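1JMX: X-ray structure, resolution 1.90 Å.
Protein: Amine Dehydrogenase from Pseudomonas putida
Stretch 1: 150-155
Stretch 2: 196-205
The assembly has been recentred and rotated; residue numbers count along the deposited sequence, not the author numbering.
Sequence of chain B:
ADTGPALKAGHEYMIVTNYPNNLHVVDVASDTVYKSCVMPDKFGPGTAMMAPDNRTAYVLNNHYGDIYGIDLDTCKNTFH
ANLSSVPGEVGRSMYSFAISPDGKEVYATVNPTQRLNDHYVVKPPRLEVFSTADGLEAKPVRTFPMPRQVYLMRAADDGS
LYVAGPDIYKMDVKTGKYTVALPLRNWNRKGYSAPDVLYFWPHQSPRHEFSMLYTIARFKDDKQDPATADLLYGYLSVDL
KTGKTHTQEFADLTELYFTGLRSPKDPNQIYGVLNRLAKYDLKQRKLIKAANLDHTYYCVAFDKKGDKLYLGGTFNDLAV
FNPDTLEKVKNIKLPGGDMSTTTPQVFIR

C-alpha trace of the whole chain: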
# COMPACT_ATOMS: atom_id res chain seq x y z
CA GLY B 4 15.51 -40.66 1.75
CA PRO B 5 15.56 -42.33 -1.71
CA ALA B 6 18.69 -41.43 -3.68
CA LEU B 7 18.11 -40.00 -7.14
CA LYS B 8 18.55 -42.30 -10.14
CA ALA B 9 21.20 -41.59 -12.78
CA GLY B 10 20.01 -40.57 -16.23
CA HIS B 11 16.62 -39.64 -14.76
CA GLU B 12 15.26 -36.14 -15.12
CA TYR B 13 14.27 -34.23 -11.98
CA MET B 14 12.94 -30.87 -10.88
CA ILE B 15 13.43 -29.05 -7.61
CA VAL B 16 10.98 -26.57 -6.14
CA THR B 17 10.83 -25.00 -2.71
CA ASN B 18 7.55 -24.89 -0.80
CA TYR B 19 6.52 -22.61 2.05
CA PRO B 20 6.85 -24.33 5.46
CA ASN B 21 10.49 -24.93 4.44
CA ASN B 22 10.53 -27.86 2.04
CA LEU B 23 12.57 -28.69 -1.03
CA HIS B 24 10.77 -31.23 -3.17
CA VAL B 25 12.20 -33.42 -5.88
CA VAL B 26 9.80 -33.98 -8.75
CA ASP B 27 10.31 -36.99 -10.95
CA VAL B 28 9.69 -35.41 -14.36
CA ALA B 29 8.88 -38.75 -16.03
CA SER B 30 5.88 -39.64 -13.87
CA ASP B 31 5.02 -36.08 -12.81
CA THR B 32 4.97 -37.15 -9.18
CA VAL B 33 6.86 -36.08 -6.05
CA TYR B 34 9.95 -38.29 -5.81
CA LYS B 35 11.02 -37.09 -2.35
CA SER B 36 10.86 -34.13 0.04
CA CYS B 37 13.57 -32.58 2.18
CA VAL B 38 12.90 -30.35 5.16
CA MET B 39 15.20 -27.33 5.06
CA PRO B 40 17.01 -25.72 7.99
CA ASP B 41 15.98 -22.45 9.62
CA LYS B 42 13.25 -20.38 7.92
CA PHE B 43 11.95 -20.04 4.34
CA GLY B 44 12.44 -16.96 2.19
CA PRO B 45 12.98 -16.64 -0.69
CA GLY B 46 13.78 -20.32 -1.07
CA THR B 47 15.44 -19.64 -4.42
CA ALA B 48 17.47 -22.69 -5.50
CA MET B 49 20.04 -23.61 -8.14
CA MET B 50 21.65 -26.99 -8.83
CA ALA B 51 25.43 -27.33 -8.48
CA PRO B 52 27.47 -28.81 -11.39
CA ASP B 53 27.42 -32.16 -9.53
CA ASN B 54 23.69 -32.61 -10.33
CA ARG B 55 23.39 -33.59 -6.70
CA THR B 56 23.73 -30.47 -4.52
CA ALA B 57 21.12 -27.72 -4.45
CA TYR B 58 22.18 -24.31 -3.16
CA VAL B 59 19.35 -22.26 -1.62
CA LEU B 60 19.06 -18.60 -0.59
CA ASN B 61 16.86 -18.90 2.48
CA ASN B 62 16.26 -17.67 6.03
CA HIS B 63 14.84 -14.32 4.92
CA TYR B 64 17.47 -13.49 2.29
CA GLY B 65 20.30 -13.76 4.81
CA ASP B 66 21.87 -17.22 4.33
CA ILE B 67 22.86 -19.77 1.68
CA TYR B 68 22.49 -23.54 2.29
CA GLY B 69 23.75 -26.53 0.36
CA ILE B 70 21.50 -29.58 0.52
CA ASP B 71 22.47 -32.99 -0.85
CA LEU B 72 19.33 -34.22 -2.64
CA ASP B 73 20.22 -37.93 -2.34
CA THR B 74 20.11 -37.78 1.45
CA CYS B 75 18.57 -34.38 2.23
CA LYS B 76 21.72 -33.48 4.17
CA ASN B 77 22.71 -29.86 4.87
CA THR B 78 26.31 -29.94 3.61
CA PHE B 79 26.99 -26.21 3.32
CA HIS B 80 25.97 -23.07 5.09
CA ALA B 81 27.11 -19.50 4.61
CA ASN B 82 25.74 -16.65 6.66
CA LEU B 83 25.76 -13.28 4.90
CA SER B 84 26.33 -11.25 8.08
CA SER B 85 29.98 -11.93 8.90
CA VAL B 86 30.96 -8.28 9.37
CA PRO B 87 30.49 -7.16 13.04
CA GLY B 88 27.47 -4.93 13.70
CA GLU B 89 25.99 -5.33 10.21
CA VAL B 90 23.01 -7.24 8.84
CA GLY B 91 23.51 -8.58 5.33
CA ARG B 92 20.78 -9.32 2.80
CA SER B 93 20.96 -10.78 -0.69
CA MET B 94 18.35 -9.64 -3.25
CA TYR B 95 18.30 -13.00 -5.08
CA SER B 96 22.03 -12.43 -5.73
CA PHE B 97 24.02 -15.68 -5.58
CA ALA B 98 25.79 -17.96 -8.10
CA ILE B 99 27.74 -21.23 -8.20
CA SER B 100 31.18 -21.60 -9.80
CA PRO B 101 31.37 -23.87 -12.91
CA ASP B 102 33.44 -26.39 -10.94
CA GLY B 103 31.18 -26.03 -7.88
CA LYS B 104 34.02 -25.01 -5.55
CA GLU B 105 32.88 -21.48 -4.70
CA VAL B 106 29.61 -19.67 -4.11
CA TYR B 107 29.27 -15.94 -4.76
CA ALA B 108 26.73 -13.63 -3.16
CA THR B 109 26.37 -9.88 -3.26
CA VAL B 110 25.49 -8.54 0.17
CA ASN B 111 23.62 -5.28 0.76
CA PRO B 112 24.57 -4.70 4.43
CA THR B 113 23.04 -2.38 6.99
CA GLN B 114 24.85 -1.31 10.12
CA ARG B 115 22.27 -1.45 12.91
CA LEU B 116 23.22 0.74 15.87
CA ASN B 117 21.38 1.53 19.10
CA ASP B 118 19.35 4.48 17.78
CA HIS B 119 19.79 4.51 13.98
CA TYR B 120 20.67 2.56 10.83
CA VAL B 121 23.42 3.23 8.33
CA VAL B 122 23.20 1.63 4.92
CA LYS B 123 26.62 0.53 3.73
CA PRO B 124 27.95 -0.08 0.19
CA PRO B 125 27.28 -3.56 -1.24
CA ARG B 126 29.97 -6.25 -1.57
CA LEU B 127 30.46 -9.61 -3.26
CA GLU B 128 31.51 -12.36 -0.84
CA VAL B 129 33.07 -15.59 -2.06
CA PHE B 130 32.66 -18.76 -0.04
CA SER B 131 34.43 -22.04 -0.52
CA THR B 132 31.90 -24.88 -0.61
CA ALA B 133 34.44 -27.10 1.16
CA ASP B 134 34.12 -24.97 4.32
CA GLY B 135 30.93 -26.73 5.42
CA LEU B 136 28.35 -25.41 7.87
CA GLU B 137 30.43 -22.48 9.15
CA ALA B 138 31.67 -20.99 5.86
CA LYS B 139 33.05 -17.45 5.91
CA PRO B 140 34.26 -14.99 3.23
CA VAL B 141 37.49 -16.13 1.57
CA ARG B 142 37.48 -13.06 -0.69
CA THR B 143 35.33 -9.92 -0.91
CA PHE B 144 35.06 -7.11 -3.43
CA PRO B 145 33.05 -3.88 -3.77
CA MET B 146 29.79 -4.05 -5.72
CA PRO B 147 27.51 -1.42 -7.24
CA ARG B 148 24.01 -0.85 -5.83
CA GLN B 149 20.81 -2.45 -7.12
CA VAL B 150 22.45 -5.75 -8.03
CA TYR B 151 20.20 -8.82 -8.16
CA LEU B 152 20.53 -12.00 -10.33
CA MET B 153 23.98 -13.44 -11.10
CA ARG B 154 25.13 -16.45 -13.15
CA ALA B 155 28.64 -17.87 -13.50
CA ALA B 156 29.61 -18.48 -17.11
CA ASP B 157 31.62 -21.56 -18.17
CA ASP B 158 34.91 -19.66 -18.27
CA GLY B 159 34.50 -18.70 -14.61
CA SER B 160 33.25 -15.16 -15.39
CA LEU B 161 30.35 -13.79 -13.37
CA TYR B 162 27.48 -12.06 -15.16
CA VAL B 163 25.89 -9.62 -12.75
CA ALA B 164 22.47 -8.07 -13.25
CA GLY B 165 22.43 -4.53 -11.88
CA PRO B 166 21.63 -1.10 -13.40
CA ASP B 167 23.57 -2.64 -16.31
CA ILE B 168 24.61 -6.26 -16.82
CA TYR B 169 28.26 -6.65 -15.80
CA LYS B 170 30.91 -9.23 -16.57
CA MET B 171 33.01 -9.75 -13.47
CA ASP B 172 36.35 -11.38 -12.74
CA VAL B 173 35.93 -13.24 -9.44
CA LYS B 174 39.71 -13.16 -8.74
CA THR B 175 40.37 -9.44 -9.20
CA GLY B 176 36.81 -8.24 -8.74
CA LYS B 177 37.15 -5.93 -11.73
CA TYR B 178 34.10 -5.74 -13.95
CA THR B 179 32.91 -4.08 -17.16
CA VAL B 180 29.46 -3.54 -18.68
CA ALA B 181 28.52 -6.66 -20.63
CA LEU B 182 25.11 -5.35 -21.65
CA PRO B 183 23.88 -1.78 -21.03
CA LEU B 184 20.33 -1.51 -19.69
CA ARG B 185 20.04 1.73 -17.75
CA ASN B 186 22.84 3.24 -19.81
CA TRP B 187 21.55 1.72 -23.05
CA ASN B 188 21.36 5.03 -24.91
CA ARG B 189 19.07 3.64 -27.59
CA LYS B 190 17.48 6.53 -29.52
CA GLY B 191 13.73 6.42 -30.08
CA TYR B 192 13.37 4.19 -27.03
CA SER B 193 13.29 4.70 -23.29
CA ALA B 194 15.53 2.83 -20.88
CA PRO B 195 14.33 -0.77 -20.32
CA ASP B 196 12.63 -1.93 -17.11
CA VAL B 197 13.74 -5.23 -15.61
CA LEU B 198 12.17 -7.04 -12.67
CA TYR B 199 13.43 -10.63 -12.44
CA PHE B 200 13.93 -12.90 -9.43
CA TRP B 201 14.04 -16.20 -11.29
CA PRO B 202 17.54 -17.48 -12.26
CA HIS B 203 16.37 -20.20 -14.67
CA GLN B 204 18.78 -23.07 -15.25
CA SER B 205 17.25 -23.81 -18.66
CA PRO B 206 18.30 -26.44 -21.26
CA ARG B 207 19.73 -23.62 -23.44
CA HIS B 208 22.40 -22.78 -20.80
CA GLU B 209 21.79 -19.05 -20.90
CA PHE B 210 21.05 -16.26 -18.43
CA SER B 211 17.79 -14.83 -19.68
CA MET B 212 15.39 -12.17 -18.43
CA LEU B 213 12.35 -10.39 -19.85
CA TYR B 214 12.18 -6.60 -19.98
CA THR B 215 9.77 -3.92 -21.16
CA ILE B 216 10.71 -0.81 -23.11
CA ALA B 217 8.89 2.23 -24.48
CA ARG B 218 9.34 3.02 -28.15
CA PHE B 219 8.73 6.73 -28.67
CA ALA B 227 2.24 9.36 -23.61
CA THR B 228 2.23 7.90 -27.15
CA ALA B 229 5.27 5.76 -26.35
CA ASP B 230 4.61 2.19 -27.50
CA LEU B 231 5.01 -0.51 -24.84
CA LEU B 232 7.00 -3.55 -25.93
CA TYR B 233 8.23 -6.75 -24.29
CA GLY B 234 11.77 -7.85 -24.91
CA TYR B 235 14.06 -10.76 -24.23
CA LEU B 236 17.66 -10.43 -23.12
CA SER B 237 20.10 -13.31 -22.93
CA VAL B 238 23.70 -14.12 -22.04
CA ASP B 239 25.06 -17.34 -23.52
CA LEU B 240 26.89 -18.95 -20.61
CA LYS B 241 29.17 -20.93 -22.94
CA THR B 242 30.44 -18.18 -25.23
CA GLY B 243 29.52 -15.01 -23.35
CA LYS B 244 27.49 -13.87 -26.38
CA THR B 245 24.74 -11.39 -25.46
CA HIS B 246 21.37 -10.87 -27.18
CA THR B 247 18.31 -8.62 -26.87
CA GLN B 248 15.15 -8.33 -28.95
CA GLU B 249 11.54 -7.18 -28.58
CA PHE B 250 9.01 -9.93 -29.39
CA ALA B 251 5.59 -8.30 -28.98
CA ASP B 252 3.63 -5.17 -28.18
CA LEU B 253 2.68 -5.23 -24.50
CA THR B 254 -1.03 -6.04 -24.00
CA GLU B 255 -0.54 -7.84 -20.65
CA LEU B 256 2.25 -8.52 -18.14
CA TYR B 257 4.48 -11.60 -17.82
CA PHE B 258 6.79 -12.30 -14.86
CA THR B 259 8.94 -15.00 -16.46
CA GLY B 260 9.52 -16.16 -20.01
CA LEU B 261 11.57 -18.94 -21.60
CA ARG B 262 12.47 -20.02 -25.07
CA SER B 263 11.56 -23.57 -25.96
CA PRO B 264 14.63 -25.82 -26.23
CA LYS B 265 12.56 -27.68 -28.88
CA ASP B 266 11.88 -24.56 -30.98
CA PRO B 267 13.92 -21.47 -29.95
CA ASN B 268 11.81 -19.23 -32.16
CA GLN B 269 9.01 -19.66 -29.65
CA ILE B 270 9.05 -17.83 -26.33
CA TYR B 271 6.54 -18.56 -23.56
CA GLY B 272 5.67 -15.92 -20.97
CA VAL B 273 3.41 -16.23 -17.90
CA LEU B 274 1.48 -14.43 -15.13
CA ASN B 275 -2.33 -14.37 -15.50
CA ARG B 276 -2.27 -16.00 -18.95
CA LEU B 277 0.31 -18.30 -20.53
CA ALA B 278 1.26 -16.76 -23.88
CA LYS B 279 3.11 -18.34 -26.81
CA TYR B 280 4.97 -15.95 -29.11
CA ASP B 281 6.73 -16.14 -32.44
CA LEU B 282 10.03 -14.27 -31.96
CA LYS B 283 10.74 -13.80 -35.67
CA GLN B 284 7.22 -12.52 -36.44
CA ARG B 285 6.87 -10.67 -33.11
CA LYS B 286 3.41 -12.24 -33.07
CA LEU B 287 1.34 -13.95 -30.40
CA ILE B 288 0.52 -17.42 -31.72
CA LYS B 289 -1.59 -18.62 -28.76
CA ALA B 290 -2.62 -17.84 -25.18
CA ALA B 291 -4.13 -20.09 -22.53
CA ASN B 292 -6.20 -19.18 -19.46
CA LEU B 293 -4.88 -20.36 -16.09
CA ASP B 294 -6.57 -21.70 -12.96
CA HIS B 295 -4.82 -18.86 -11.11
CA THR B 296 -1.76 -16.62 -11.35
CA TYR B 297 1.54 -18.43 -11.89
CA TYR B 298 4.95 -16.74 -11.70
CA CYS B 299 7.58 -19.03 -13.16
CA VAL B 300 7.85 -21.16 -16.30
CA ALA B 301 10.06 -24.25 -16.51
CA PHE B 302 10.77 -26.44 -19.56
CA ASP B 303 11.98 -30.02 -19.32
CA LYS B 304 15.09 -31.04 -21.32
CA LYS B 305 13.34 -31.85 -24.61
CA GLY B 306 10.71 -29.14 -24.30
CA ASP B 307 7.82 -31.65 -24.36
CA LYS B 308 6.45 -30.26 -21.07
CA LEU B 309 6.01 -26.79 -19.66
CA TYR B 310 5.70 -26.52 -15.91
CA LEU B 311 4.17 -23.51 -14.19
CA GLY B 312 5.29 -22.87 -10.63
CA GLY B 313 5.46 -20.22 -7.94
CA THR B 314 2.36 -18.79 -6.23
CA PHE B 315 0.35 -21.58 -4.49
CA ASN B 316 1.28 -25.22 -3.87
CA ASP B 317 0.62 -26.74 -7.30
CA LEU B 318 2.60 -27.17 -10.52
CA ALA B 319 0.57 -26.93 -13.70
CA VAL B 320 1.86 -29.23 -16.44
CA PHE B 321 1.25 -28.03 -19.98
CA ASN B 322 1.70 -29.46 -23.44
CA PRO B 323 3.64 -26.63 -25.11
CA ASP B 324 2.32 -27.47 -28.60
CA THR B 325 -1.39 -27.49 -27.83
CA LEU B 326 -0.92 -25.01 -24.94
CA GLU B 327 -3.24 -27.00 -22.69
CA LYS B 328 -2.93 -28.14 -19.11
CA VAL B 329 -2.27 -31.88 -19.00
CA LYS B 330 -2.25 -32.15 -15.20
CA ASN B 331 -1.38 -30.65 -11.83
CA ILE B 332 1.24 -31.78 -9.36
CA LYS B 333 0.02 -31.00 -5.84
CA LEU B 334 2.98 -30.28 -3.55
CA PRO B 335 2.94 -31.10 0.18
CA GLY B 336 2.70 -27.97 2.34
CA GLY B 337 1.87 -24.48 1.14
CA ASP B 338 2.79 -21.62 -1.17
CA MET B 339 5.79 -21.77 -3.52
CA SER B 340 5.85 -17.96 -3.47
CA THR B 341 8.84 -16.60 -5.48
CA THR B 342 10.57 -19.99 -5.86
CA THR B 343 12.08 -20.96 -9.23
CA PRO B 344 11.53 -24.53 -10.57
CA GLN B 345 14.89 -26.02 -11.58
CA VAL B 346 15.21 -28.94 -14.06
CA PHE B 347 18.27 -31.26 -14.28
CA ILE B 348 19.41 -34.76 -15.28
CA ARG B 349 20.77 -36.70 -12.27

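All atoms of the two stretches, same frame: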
# COMPACT_ATOMS: atom_id res chain seq x y z
N VAL B 150 22.04 -4.51 -7.39
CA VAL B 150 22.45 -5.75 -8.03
C VAL B 150 21.53 -6.87 -7.55
O VAL B 150 21.19 -6.94 -6.37
CB VAL B 150 23.94 -6.09 -7.71
CG1 VAL B 150 24.23 -7.56 -7.97
CG2 VAL B 150 24.87 -5.21 -8.53
N TYR B 151 21.06 -7.69 -8.48
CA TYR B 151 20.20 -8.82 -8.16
C TYR B 151 20.76 -10.12 -8.77
O TYR B 151 21.85 -10.52 -8.39
CB TYR B 151 18.73 -8.54 -8.53
CG TYR B 151 18.46 -8.06 -9.95
CD1 TYR B 151 17.84 -8.90 -10.88
CD2 TYR B 151 18.82 -6.77 -10.36
CE1 TYR B 151 17.58 -8.47 -12.17
CE2 TYR B 151 18.57 -6.34 -11.66
CZ TYR B 151 17.96 -7.21 -12.56
OH TYR B 151 17.74 -6.82 -13.87
N LEU B 152 20.06 -10.75 -9.71
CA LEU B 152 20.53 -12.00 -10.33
C LEU B 152 21.97 -12.04 -10.87
O LEU B 152 22.46 -11.09 -11.46
CB LEU B 152 19.57 -12.43 -11.44
CG LEU B 152 18.14 -12.70 -11.02
CD1 LEU B 152 17.37 -13.21 -12.22
CD2 LEU B 152 18.10 -13.71 -9.91
N MET B 153 22.61 -13.19 -10.66
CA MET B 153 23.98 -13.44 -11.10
C MET B 153 24.10 -14.88 -11.58
O MET B 153 23.46 -15.78 -11.04
CB MET B 153 24.97 -13.26 -9.93
CG MET B 153 25.00 -11.88 -9.30
SD MET B 153 26.34 -11.70 -8.10
CE MET B 153 26.12 -13.16 -7.12
N ARG B 154 24.91 -15.11 -12.62
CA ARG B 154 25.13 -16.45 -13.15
C ARG B 154 26.59 -16.57 -13.56
O ARG B 154 27.13 -15.67 -14.20
CB ARG B 154 24.24 -16.74 -14.37
CG ARG B 154 22.73 -16.75 -14.12
CD ARG B 154 22.27 -17.89 -13.24
NE ARG B 154 22.76 -19.18 -13.71
CZ ARG B 154 22.21 -19.90 -14.68
NH1 ARG B 154 21.13 -19.46 -15.33
NH2 ARG B 154 22.73 -21.09 -14.99
N ALA B 155 27.24 -17.65 -13.16
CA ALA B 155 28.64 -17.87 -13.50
C ALA B 155 28.73 -18.56 -14.85
O ALA B 155 28.15 -19.63 -15.06
CB ALA B 155 29.32 -18.70 -12.43
N ASP B 196 13.01 -1.69 -18.50
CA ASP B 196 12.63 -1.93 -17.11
C ASP B 196 12.77 -3.44 -16.90
O ASP B 196 12.28 -4.24 -17.70
CB ASP B 196 11.20 -1.47 -16.83
CG ASP B 196 10.83 -1.59 -15.36
OD1 ASP B 196 11.42 -0.88 -14.53
OD2 ASP B 196 9.95 -2.41 -15.02
N VAL B 197 13.53 -3.82 -15.88
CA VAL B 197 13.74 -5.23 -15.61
C VAL B 197 13.45 -5.56 -14.15
O VAL B 197 13.98 -4.95 -13.23
CB VAL B 197 15.19 -5.69 -15.93
CG1 VAL B 197 15.26 -7.20 -15.99
CG2 VAL B 197 15.67 -5.08 -17.23
N LEU B 198 12.58 -6.55 -13.97
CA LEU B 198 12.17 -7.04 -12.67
C LEU B 198 12.23 -8.57 -12.85
O LEU B 198 11.37 -9.16 -13.51
CB LEU B 198 10.75 -6.56 -12.35
CG LEU B 198 10.10 -6.89 -11.00
CD1 LEU B 198 9.51 -8.31 -11.00
CD2 LEU B 198 11.12 -6.70 -9.87
N TYR B 199 13.26 -9.19 -12.29
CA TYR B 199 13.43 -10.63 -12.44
C TYR B 199 14.11 -11.26 -11.23
O TYR B 199 15.22 -10.89 -10.87
CB TYR B 199 14.25 -10.91 -13.70
CG TYR B 199 13.67 -11.99 -14.57
CD1 TYR B 199 12.59 -11.73 -15.42
CD2 TYR B 199 14.21 -13.28 -14.57
CE1 TYR B 199 12.06 -12.72 -16.22
CE2 TYR B 199 13.68 -14.28 -15.38
CZ TYR B 199 12.60 -13.99 -16.20
OH TYR B 199 12.08 -14.96 -17.00
N PHE B 200 13.41 -12.21 -10.60
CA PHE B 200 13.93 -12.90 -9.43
C PHE B 200 14.00 -14.40 -9.68
O PHE B 200 14.04 -15.19 -8.74
CB PHE B 200 13.02 -12.65 -8.23
CG PHE B 200 12.83 -11.20 -7.91
CD1 PHE B 200 13.92 -10.33 -7.92
CD2 PHE B 200 11.56 -10.70 -7.64
CE1 PHE B 200 13.74 -8.98 -7.66
CE2 PHE B 200 11.38 -9.35 -7.38
CZ PHE B 200 12.46 -8.49 -7.39
N TRP B 201 14.02 -14.79 -10.94
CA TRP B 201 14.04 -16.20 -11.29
C TRP B 201 15.24 -16.58 -12.17
O TRP B 201 15.22 -16.39 -13.38
CB TRP B 201 12.71 -16.56 -11.97
CG TRP B 201 11.47 -16.14 -11.17
CD1 TRP B 201 10.82 -16.87 -10.21
CD2 TRP B 201 10.76 -14.88 -11.25
NE1 TRP B 201 9.77 -16.15 -9.70
CE2 TRP B 201 9.71 -14.93 -10.31
CE3 TRP B 201 10.92 -13.72 -12.02
CZ2 TRP B 201 8.82 -13.86 -10.13
CZ3 TRP B 201 10.04 -12.66 -11.83
CH2 TRP B 201 9.00 -12.74 -10.89
N PRO B 202 16.33 -17.07 -11.54
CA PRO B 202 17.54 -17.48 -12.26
C PRO B 202 17.32 -18.88 -12.85
O PRO B 202 17.72 -19.89 -12.26
CB PRO B 202 18.60 -17.48 -11.17
CG PRO B 202 17.83 -17.95 -9.97
CD PRO B 202 16.54 -17.17 -10.08
N HIS B 203 16.66 -18.93 -14.00
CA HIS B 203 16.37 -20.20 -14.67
C HIS B 203 17.64 -20.93 -15.10
O HIS B 203 18.56 -20.33 -15.65
CB HIS B 203 15.55 -19.99 -15.95
CG HIS B 203 14.40 -19.05 -15.81
ND1 HIS B 203 13.20 -19.41 -15.24
CD2 HIS B 203 14.23 -17.78 -16.27
CE1 HIS B 203 12.34 -18.41 -15.34
NE2 HIS B 203 12.94 -17.42 -15.97
N GLN B 204 17.68 -22.22 -14.83
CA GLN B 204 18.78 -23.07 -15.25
C GLN B 204 18.13 -23.88 -16.38
O GLN B 204 17.78 -25.05 -16.21
CB GLN B 204 19.26 -23.96 -14.11
CG GLN B 204 19.98 -23.19 -13.01
CD GLN B 204 20.64 -24.09 -11.98
OE1 GLN B 204 20.02 -25.02 -11.45
NE2 GLN B 204 21.91 -23.82 -11.68
N SER B 205 17.91 -23.20 -17.50
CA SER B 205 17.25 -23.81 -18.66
C SER B 205 18.15 -24.65 -19.56
O SER B 205 19.37 -24.47 -19.56
CB SER B 205 16.56 -22.72 -19.50
OG SER B 205 17.52 -21.86 -20.09

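Leu152 forms the apolar centre of this contact. Its CA-to-CB bond points toward the second stretch, and its side chain adopts the m,t rotamer. CD2 of Leu152 lies 3.8 Å from CD of Pro202, and CD1 of Leu152 lies 3.9 Å from CD2 of Tyr199. The second approach is at the edge of the Tyr199 ring, near its plane. These are van der Waals distances, so the leucine packs closely against both rings. The CA atoms are also nearest here, with CA of Leu152 6.5 Å from CA of Pro202. Between these two partners the leucine also borders main chain: its CD1 is 3.9 Å from N of Trp201, whose own side chain starts away from the first stretch.

Tyr151 extends the apolar surface toward the start of the second stretch. Its chi1 is p, and its CA-to-CB bond points toward the other segment. CE1 of Tyr151 is 4.4 Å from CB of Tyr199, and CZ of Tyr151 is 4.4 Å from CG1 of Val197. The hydroxyl comes closer still, with OH of Tyr151 3.3 Å from CG1 of Val197. This is a contact between a polar atom and a methyl group.

The carbonyl of Tyr199 sits among carbon atoms. Its O is 3.3 Å from CD1 of Tyr151 and 3.4 Å from CG of Leu152. The contact buries this oxygen, and it has no polar partner anywhere in the model. The hydroxyl of the same residue is better placed: OH of Tyr199 and NE2 of His203 form a 2.8 Å hydrogen bond within the second stretch. This bond ties the tyrosine ring to the imidazole four residues later.

Arg154 marks the polar edge. Met153, just before it, points away, as expected where side chains alternate along a strand, and Arg154 points toward the second stretch. All of its first three chi angles are m, so the side chain is bent rather than extended. Its aliphatic part approaches the proline, with CD of Arg154 4.2 Å from CB of Pro202. The guanidinium then reaches the main chain beyond. NH1 of Arg154 is 2.7 Å from O of His203, the shortest approach in the contact. CG of Gln204 lies over one face of the guanidinium, 4.0 Å from NH2 of Arg154. The glutamine's amide atoms, OE1 and NE2, are hydrogen-bonded elsewhere in the structure.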